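Local structure of plasmid pRiA4b Orf3-like domain-containing protein (Methanosarcina mazei, 2I1S) at residues Ala40-Val44 against Met45-Asp49; Glu30-Thr33 against Phe34-His38; Tyr180-Pro183 against Lys184-Ser187. The protein is of unknown function but belongs to the plasmid pRiA4b ORF-3-like family and folds as a single chain around a mixed beta sheet. All coordinates share one frame; numbering follows the deposited sequence.

Interaction 1 of 3, residues Ala40-Val44 against Met45-Asp49; sequences AIQAV and MDWED
Gln42 and Trp47 meet where helix 34-44 ends, and their backbones supply half of a Schellman motif. Trp47 N donates to Gln42 O over 2.9 Å, in the carbonyl plane, while Asp46 N reaches Ala43 O from well above the plane of that carbonyl. Asp46 takes the positive phi (52°) that such a chain reversal needs. One step earlier the last regular helical bond, Met45 N to Ile41 O, is still in place.

The side chain of Gln42 adds a second tie to the loop, a hydrogen bond from side chain to main chain. At CB it sets out with CG anti to the carbonyl carbon (chi1 -70°), and the chain then bends at chi2 (-64°), which folds the amide over toward the loop. CD comes to 3.8 Å from Trp47 CB. Of the two terminal atoms, OE1 accepts from Asp49 N at 2.9 Å, with the donor tilted out of the amide plane, and also lies 3.2 Å from Trp47 CB. NE2 comes in at the edge of the indole, near its plane, 3.6 Å from Trp47 CE3, and donates to Tyr103 OH on strand 100-105.

The indole is held by apolar atoms as well. Met45 CB sits over the centre of one face, 3.5 Å above the plane, and Ile41 CG2 packs on Trp47 CZ3 at 4.1 Å. Trp47 NE1 donates to Val140 O, and the ring also meets those of Tyr105 and Trp111.

In chemical terms, each polar atom of a buried amide has a partner: OE1 holds the main chain of the loop at Asp49 N, NE2 ties the helix to the sheet through Tyr103 OH, and the rotation of the amide is probably fixed between them.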
loop_
_atom_site.group_PDB
_atom_site.type_symbol
_atom_site.label_atom_id
_atom_site.label_comp_id
_atom_site.label_asym_id
_atom_site.label_seq_id
_atom_site.Cartn_x
_atom_site.Cartn_y
_atom_site.Cartn_z
ATOM N N ALA A 40 3.608 -0.335 -6.953
ATOM C CA ALA A 40 2.466 0.583 -7.064
ATOM C C ALA A 40 2.055 1.044 -5.654
ATOM O O ALA A 40 1.810 2.232 -5.402
ATOM C CB ALA A 40 1.296 -0.086 -7.824
ATOM N N ILE A 41 2.003 0.086 -4.737
ATOM C CA ILE A 41 1.953 0.372 -3.298
ATOM C C ILE A 41 3.017 1.386 -2.816
ATOM O O ILE A 41 2.673 2.375 -2.134
ATOM C CB ILE A 41 1.958 -0.955 -2.420
ATOM C CG1 ILE A 41 0.789 -1.869 -2.810
ATOM C CG2 ILE A 41 1.858 -0.596 -0.906
ATOM C CD1 ILE A 41 0.857 -3.287 -2.123
ATOM N N GLN A 42 4.288 1.159 -3.161
ATOM C CA GLN A 42 5.332 2.101 -2.744
ATOM C C GLN A 42 5.036 3.514 -3.245
ATOM O O GLN A 42 5.303 4.505 -2.539
ATOM C CB GLN A 42 6.741 1.670 -3.242
ATOM C CG GLN A 42 7.336 0.437 -2.590
ATOM C CD GLN A 42 7.587 0.612 -1.117
ATOM O OE1 GLN A 42 8.401 1.412 -0.721
ATOM N NE2 GLN A 42 6.911 -0.180 -0.295
ATOM N N ALA A 43 4.510 3.585 -4.469
ATOM C CA ALA A 43 4.203 4.825 -5.173
ATOM C C ALA A 43 3.068 5.593 -4.527
ATOM O O ALA A 43 3.232 6.777 -4.234
ATOM C CB ALA A 43 3.890 4.545 -6.634
ATOM N N VAL A 44 1.954 4.910 -4.243
ATOM C CA VAL A 44 0.753 5.563 -3.666
ATOM C C VAL A 44 0.942 6.007 -2.234
ATOM O O VAL A 44 0.318 7.002 -1.808
ATOM C CB VAL A 44 -0.610 4.758 -3.826
ATOM C CG1 VAL A 44 -0.930 4.572 -5.243
ATOM C CG2 VAL A 44 -0.592 3.415 -3.070
ATOM N N MET A 45 1.832 5.300 -1.532
ATOM C CA MET A 45 2.203 5.596 -0.137
ATOM C C MET A 45 3.396 6.504 0.016
ATOM O O MET A 45 3.809 6.817 1.140
ATOM C CB MET A 45 2.455 4.299 0.632
ATOM C CG MET A 45 1.168 3.443 0.855
ATOM S SD MET A 45 -0.363 4.257 1.368
ATOM C CE MET A 45 -1.445 2.869 1.135
ATOM N N ASP A 46 3.982 6.924 -1.100
ATOM C CA ASP A 46 5.175 7.763 -1.068
ATOM C C ASP A 46 6.300 7.167 -0.166
ATOM O O ASP A 46 7.014 7.857 0.597
ATOM C CB ASP A 46 4.763 9.201 -0.711
ATOM C CG ASP A 46 5.871 10.209 -0.956
ATOM O OD1 ASP A 46 6.881 9.845 -1.621
ATOM O OD2 ASP A 46 5.715 11.373 -0.487
ATOM N N TRP A 47 6.442 5.846 -0.270
ATOM C CA TRP A 47 7.501 5.130 0.409
ATOM C C TRP A 47 8.759 5.052 -0.482
ATOM O O TRP A 47 8.730 5.405 -1.657
ATOM C CB TRP A 47 6.993 3.751 0.852
ATOM C CG TRP A 47 6.075 3.783 2.056
ATOM C CD1 TRP A 47 6.037 4.742 3.045
ATOM C CD2 TRP A 47 5.090 2.795 2.429
ATOM N NE1 TRP A 47 5.090 4.421 3.980
ATOM C CE2 TRP A 47 4.494 3.235 3.632
ATOM C CE3 TRP A 47 4.658 1.583 1.864
ATOM C CZ2 TRP A 47 3.471 2.513 4.273
ATOM C CZ3 TRP A 47 3.620 0.865 2.510
ATOM C CH2 TRP A 47 3.068 1.324 3.706
ATOM N N GLU A 48 9.862 4.577 0.081
ATOM C CA GLU A 48 11.181 4.747 -0.535
ATOM C C GLU A 48 11.857 3.405 -0.915
ATOM O O GLU A 48 12.989 3.366 -1.397
ATOM C CB GLU A 48 12.072 5.533 0.433
ATOM C CG GLU A 48 11.822 7.012 0.539
ATOM C CD GLU A 48 12.193 7.728 -0.712
ATOM O OE1 GLU A 48 13.046 7.232 -1.467
ATOM O OE2 GLU A 48 11.623 8.793 -0.971
ATOM N N ASP A 49 11.149 2.317 -0.671
ATOM C CA ASP A 49 11.669 0.961 -0.823
ATOM C C ASP A 49 12.982 0.639 -0.086
ATOM O O ASP A 49 13.880 0.014 -0.626
ATOM C CB ASP A 49 11.709 0.525 -2.293
ATOM C CG ASP A 49 11.405 -0.954 -2.447
ATOM O OD1 ASP A 49 11.091 -1.622 -1.434
ATOM O OD2 ASP A 49 11.448 -1.451 -3.567
#

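Interaction 2 of 3, residues Glu30-Thr33 against Phe34-His38; sequences ENYT and FLDLH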
loop_
_atom_site.group_PDB
_atom_site.type_symbol
_atom_site.label_atom_id
_atom_site.label_comp_id
_atom_site.label_asym_id
_atom_site.label_seq_id
_atom_site.Cartn_x
_atom_site.Cartn_y
_atom_site.Cartn_z
ATOM N N GLU A 30 -4.220 -6.236 -15.482
ATOM C CA GLU A 30 -4.499 -7.591 -15.025
ATOM C C GLU A 30 -3.265 -8.512 -15.082
ATOM O O GLU A 30 -3.143 -9.419 -14.269
ATOM C CB GLU A 30 -5.701 -8.199 -15.791
ATOM C CG GLU A 30 -5.455 -8.421 -17.301
ATOM C CD GLU A 30 -6.588 -9.174 -18.013
ATOM O OE1 GLU A 30 -7.398 -9.849 -17.325
ATOM O OE2 GLU A 30 -6.654 -9.086 -19.266
ATOM N N ASN A 31 -2.339 -8.259 -16.013
ATOM C CA ASN A 31 -1.161 -9.121 -16.175
ATOM C C ASN A 31 0.023 -8.790 -15.230
ATOM O O ASN A 31 1.148 -9.324 -15.366
ATOM C CB ASN A 31 -0.730 -9.182 -17.654
ATOM C CG ASN A 31 -0.135 -7.860 -18.157
ATOM O OD1 ASN A 31 -0.316 -6.787 -17.543
ATOM N ND2 ASN A 31 0.577 -7.932 -19.286
ATOM N N TYR A 32 -0.247 -7.907 -14.287
ATOM C CA TYR A 32 0.714 -7.487 -13.277
ATOM C C TYR A 32 1.171 -8.627 -12.402
ATOM O O TYR A 32 0.369 -9.491 -12.042
ATOM C CB TYR A 32 0.107 -6.398 -12.392
ATOM C CG TYR A 32 0.683 -5.012 -12.630
ATOM C CD1 TYR A 32 1.217 -4.656 -13.872
ATOM C CD2 TYR A 32 0.668 -4.058 -11.614
ATOM C CE1 TYR A 32 1.753 -3.397 -14.076
ATOM C CE2 TYR A 32 1.186 -2.812 -11.806
ATOM C CZ TYR A 32 1.718 -2.474 -13.032
ATOM O OH TYR A 32 2.256 -1.207 -13.195
ATOM N N THR A 33 2.477 -8.630 -12.098
ATOM C CA THR A 33 3.054 -9.556 -11.143
ATOM C C THR A 33 2.901 -8.912 -9.766
ATOM O O THR A 33 2.488 -7.747 -9.659
ATOM C CB THR A 33 4.544 -9.845 -11.435
ATOM O OG1 THR A 33 5.316 -8.643 -11.279
ATOM C CG2 THR A 33 4.741 -10.365 -12.845
ATOM N N PHE A 34 3.207 -9.660 -8.708
ATOM C CA PHE A 34 3.282 -9.071 -7.377
ATOM C C PHE A 34 4.404 -8.037 -7.236
ATOM O O PHE A 34 4.244 -7.079 -6.499
ATOM C CB PHE A 34 3.286 -10.148 -6.287
ATOM C CG PHE A 34 1.920 -10.745 -6.055
ATOM C CD1 PHE A 34 1.139 -10.338 -4.974
ATOM C CD2 PHE A 34 1.384 -11.656 -6.953
ATOM C CE1 PHE A 34 -0.151 -10.874 -4.778
ATOM C CE2 PHE A 34 0.100 -12.184 -6.766
ATOM C CZ PHE A 34 -0.667 -11.801 -5.677
ATOM N N LEU A 35 5.510 -8.186 -7.964
ATOM C CA LEU A 35 6.563 -7.170 -7.909
ATOM C C LEU A 35 6.009 -5.827 -8.361
ATOM O O LEU A 35 6.178 -4.822 -7.675
ATOM C CB LEU A 35 7.793 -7.564 -8.736
ATOM C CG LEU A 35 8.984 -6.589 -8.744
ATOM C CD1 LEU A 35 9.489 -6.265 -7.305
ATOM C CD2 LEU A 35 10.135 -7.124 -9.568
ATOM N N ASP A 36 5.351 -5.840 -9.514
ATOM C CA ASP A 36 4.665 -4.685 -10.089
ATOM C C ASP A 36 3.716 -4.008 -9.112
ATOM O O ASP A 36 3.687 -2.757 -9.035
ATOM C CB ASP A 36 3.850 -5.122 -11.312
ATOM C CG ASP A 36 4.706 -5.479 -12.516
ATOM O OD1 ASP A 36 5.816 -4.922 -12.672
ATOM O OD2 ASP A 36 4.256 -6.319 -13.321
ATOM N N LEU A 37 2.963 -4.825 -8.365
ATOM C CA LEU A 37 2.054 -4.345 -7.320
ATOM C C LEU A 37 2.783 -3.756 -6.099
ATOM O O LEU A 37 2.383 -2.700 -5.578
ATOM C CB LEU A 37 1.099 -5.466 -6.897
ATOM C CG LEU A 37 0.105 -5.180 -5.758
ATOM C CD1 LEU A 37 -0.885 -4.099 -6.177
ATOM C CD2 LEU A 37 -0.636 -6.431 -5.236
ATOM N N HIS A 38 3.826 -4.442 -5.623
ATOM C CA HIS A 38 4.709 -3.874 -4.599
ATOM C C HIS A 38 5.098 -2.452 -4.978
ATOM O O HIS A 38 4.954 -1.525 -4.173
ATOM C CB HIS A 38 5.956 -4.740 -4.429
ATOM C CG HIS A 38 7.130 -4.011 -3.847
ATOM N ND1 HIS A 38 7.139 -3.522 -2.561
ATOM C CD2 HIS A 38 8.348 -3.716 -4.367
ATOM C CE1 HIS A 38 8.307 -2.957 -2.309
ATOM N NE2 HIS A 38 9.056 -3.056 -3.393
HETATM O O HOH W 1 3.867 -7.684 -15.710
HETATM O O HOH W 2 4.110 -0.987 -10.974
#
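Thr33 and Asp36 face each other because of their first torsions: Thr33 OG1 stands between its own backbone N and carbonyl carbon (chi1 64°), and Asp36 has CG anti to its carbonyl carbon (chi1 -72°), which swings the carboxylate back toward the start of the helix. The product is a capping box, the reciprocal arrangement that closes the N-terminus of helix 34-44, with Thr33 as N-cap. In one direction Thr33 N donates a nearly straight bond to Asp36 OD2 over 3.2 Å, arriving on the anti side and somewhat out of the carboxylate plane. In the other, Asp36 N points at Thr33 OG1 from 3.3 Å, a weak bond though well aligned. A weak bond from Thr33 OG1 to Asp36 OD2 adds a side-chain link to these two.

The carboxylate is gripped further by a water that gives one proton to Asp36 OD2 at 2.8 Å and another to Asn31 O. OD2 thus collects three donors, one of them weak, and a negative group at this end of a helix would probably be favoured by the helix dipole. Behind the cap, the first regular helical bond runs from Leu37 N to Thr33 O.

Tyr32 lays its ring beneath Asp36. CB of the aspartate rests over the ring centre in a CH-pi contact, 3.4 Å from the centroid and 12° off the normal, with the carboxylate plane inclined to that of the ring. Tyr32 also touches Pro130 and Leu90, while Phe34 next to the cap packs on Phe55 and Tyr93. At the phenol end, a second water lies 2.9 Å from Tyr32 OH and donates to Asp36 O at 2.7 Å.

Interaction 3 of 3, residues Tyr180-Pro183 against Lys184-Ser187; sequences YFDP and KDVS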
loop_
_atom_site.group_PDB
_atom_site.type_symbol
_atom_site.label_atom_id
_atom_site.label_comp_id
_atom_site.label_asym_id
_atom_site.label_seq_id
_atom_site.Cartn_x
_atom_site.Cartn_y
_atom_site.Cartn_z
ATOM N N TYR A 180 -3.509 15.704 4.162
ATOM C CA TYR A 180 -3.265 16.059 2.773
ATOM C C TYR A 180 -2.998 14.851 1.895
ATOM O O TYR A 180 -2.060 14.090 2.140
ATOM C CB TYR A 180 -2.103 17.047 2.631
ATOM C CG TYR A 180 -1.813 17.291 1.177
ATOM C CD1 TYR A 180 -2.700 18.039 0.393
ATOM C CD2 TYR A 180 -0.680 16.736 0.563
ATOM C CE1 TYR A 180 -2.466 18.250 -0.959
ATOM C CE2 TYR A 180 -0.434 16.942 -0.809
ATOM C CZ TYR A 180 -1.338 17.692 -1.554
ATOM O OH TYR A 180 -1.115 17.910 -2.896
ATOM N N PHE A 181 -3.822 14.680 0.861
ATOM C CA PHE A 181 -3.513 13.747 -0.206
ATOM C C PHE A 181 -4.145 14.276 -1.486
ATOM O O PHE A 181 -5.226 14.836 -1.437
ATOM C CB PHE A 181 -4.062 12.338 0.066
ATOM C CG PHE A 181 -3.853 11.378 -1.105
ATOM C CD1 PHE A 181 -2.569 11.029 -1.521
ATOM C CD2 PHE A 181 -4.921 10.862 -1.792
ATOM C CE1 PHE A 181 -2.358 10.175 -2.612
ATOM C CE2 PHE A 181 -4.714 9.996 -2.872
ATOM C CZ PHE A 181 -3.434 9.648 -3.273
ATOM N N ASP A 182 -3.484 14.068 -2.618
ATOM C CA ASP A 182 -4.011 14.441 -3.912
ATOM C C ASP A 182 -3.621 13.292 -4.849
ATOM O O ASP A 182 -2.437 13.005 -4.994
ATOM C CB ASP A 182 -3.361 15.776 -4.349
ATOM C CG ASP A 182 -3.903 16.314 -5.673
ATOM O OD1 ASP A 182 -4.446 15.531 -6.471
ATOM O OD2 ASP A 182 -3.756 17.532 -5.923
ATOM N N PRO A 183 -4.608 12.604 -5.448
ATOM C CA PRO A 183 -4.230 11.454 -6.281
ATOM C C PRO A 183 -3.316 11.766 -7.477
ATOM O O PRO A 183 -2.652 10.870 -7.965
ATOM C CB PRO A 183 -5.572 10.850 -6.727
ATOM C CG PRO A 183 -6.629 11.809 -6.336
ATOM C CD PRO A 183 -6.072 12.792 -5.351
ATOM N N LYS A 184 -3.279 13.032 -7.903
ATOM C CA LYS A 184 -2.441 13.498 -8.987
ATOM C C LYS A 184 -0.971 13.729 -8.594
ATOM O O LYS A 184 -0.147 14.057 -9.468
ATOM C CB LYS A 184 -3.021 14.797 -9.596
ATOM C CG LYS A 184 -4.349 14.639 -10.309
ATOM C CD LYS A 184 -4.640 15.845 -11.212
ATOM C CE LYS A 184 -5.693 16.810 -10.659
ATOM N NZ LYS A 184 -5.476 17.133 -9.216
ATOM N N ASP A 185 -0.659 13.619 -7.300
ATOM C CA ASP A 185 0.726 13.654 -6.825
ATOM C C ASP A 185 1.444 12.301 -7.000
ATOM O O ASP A 185 2.672 12.241 -6.989
ATOM C CB ASP A 185 0.785 14.011 -5.330
ATOM C CG ASP A 185 0.425 15.450 -5.047
ATOM O OD1 ASP A 185 0.461 16.282 -6.001
ATOM O OD2 ASP A 185 0.122 15.744 -3.846
ATOM N N VAL A 186 0.674 11.224 -7.112
ATOM C CA VAL A 186 1.229 9.892 -7.234
ATOM C C VAL A 186 1.890 9.675 -8.592
ATOM O O VAL A 186 1.310 9.970 -9.637
ATOM C CB VAL A 186 0.189 8.808 -6.983
ATOM C CG1 VAL A 186 0.804 7.414 -7.191
ATOM C CG2 VAL A 186 -0.374 8.950 -5.571
ATOM N N SER A 187 3.101 9.123 -8.559
ATOM C CA SER A 187 3.836 8.865 -9.776
ATOM C C SER A 187 4.247 7.383 -9.854
ATOM O O SER A 187 5.014 6.886 -9.005
ATOM C CB SER A 187 5.050 9.756 -9.794
ATOM O OG SER A 187 5.279 10.102 -11.114
HETATM O O HOH W 3 -0.263 13.432 -2.094
HETATM O O HOH W 4 -1.523 9.980 -10.265
#
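Asp182 OD1 is met by both the backbone N and the side-chain NZ of Lys184. Among the backbone bonds, Asp185 N donates to Asp182 O at 3.0 Å, closing a type I turn over Pro183 and Lys184. A weak bond of 3.5 Å from Val186 N to Pro183 O continues the bend, and one water bridges Pro183 O to Val186 O.

Side chain to backbone, Asp182 OD1 accepts from Lys184 N at 3.1 Å. This is an Asx turn laid over the main-chain turn, although the donor approaches from above the carboxylate plane.

The charged contacts come next. Lys184 curls at chi3 (-105°) and chi4 (46°), which brings NZ back to Asp182 OD1 at 3.3 Å, a salt bridge whose hydrogen bond is weak. Asp182 OD2 and Asp185 OD1 are 4.4 Å apart, a like-charge proximity that the lysine probably eases. With an alanine at Asp182, Lys184 NZ would probably lose its anionic mate and Lys184 N its side-chain acceptor, leaving the lysine end freer to turn.

A short side-chain hydrogen bond of 2.7 Å runs from Tyr180 OH to Asp185 OD2, which accepts with its syn lone pair and lies at the edge of the ring, the two flat groups being 45° apart. The same OD2 receives a water that is also weakly held by Asp182 N.

Between the two segments, apolar contact comes from Phe181 and Val186, where CG2 of the valine lies 3.8 Å from Phe181 CE1 at the ring edge. Pro183 N sits over one face of that ring, toward its rim.

All this lies in the tail that follows helix 165-172. Phe181 and Pro183 press on Cys132 of edge strand 131-136, and Phe181 makes a cation-pi contact with Arg24 of the adjacent strand 22-29.

How the interactions relate
Along the chain the order is interaction 2, interaction 1, then interaction 3 near the C-terminus. The first two mark the beginning and end of the same helix, 34-44; their centres are 14 Å apart, and a probable hydrogen bond from His38 NE2 to Asp49 OD2 joins them directly. Interaction 3, centred 11 Å from interaction 1, comes back from the far end of the sequence to pack Val186 and Ser187 against Val44 and Ala43. Interactions 2 and 3 stay about 9 Å apart at their nearest atoms. One helix lying on the mixed sheet is thus capped at both termini, and the C-terminal tail is packed against its last turn.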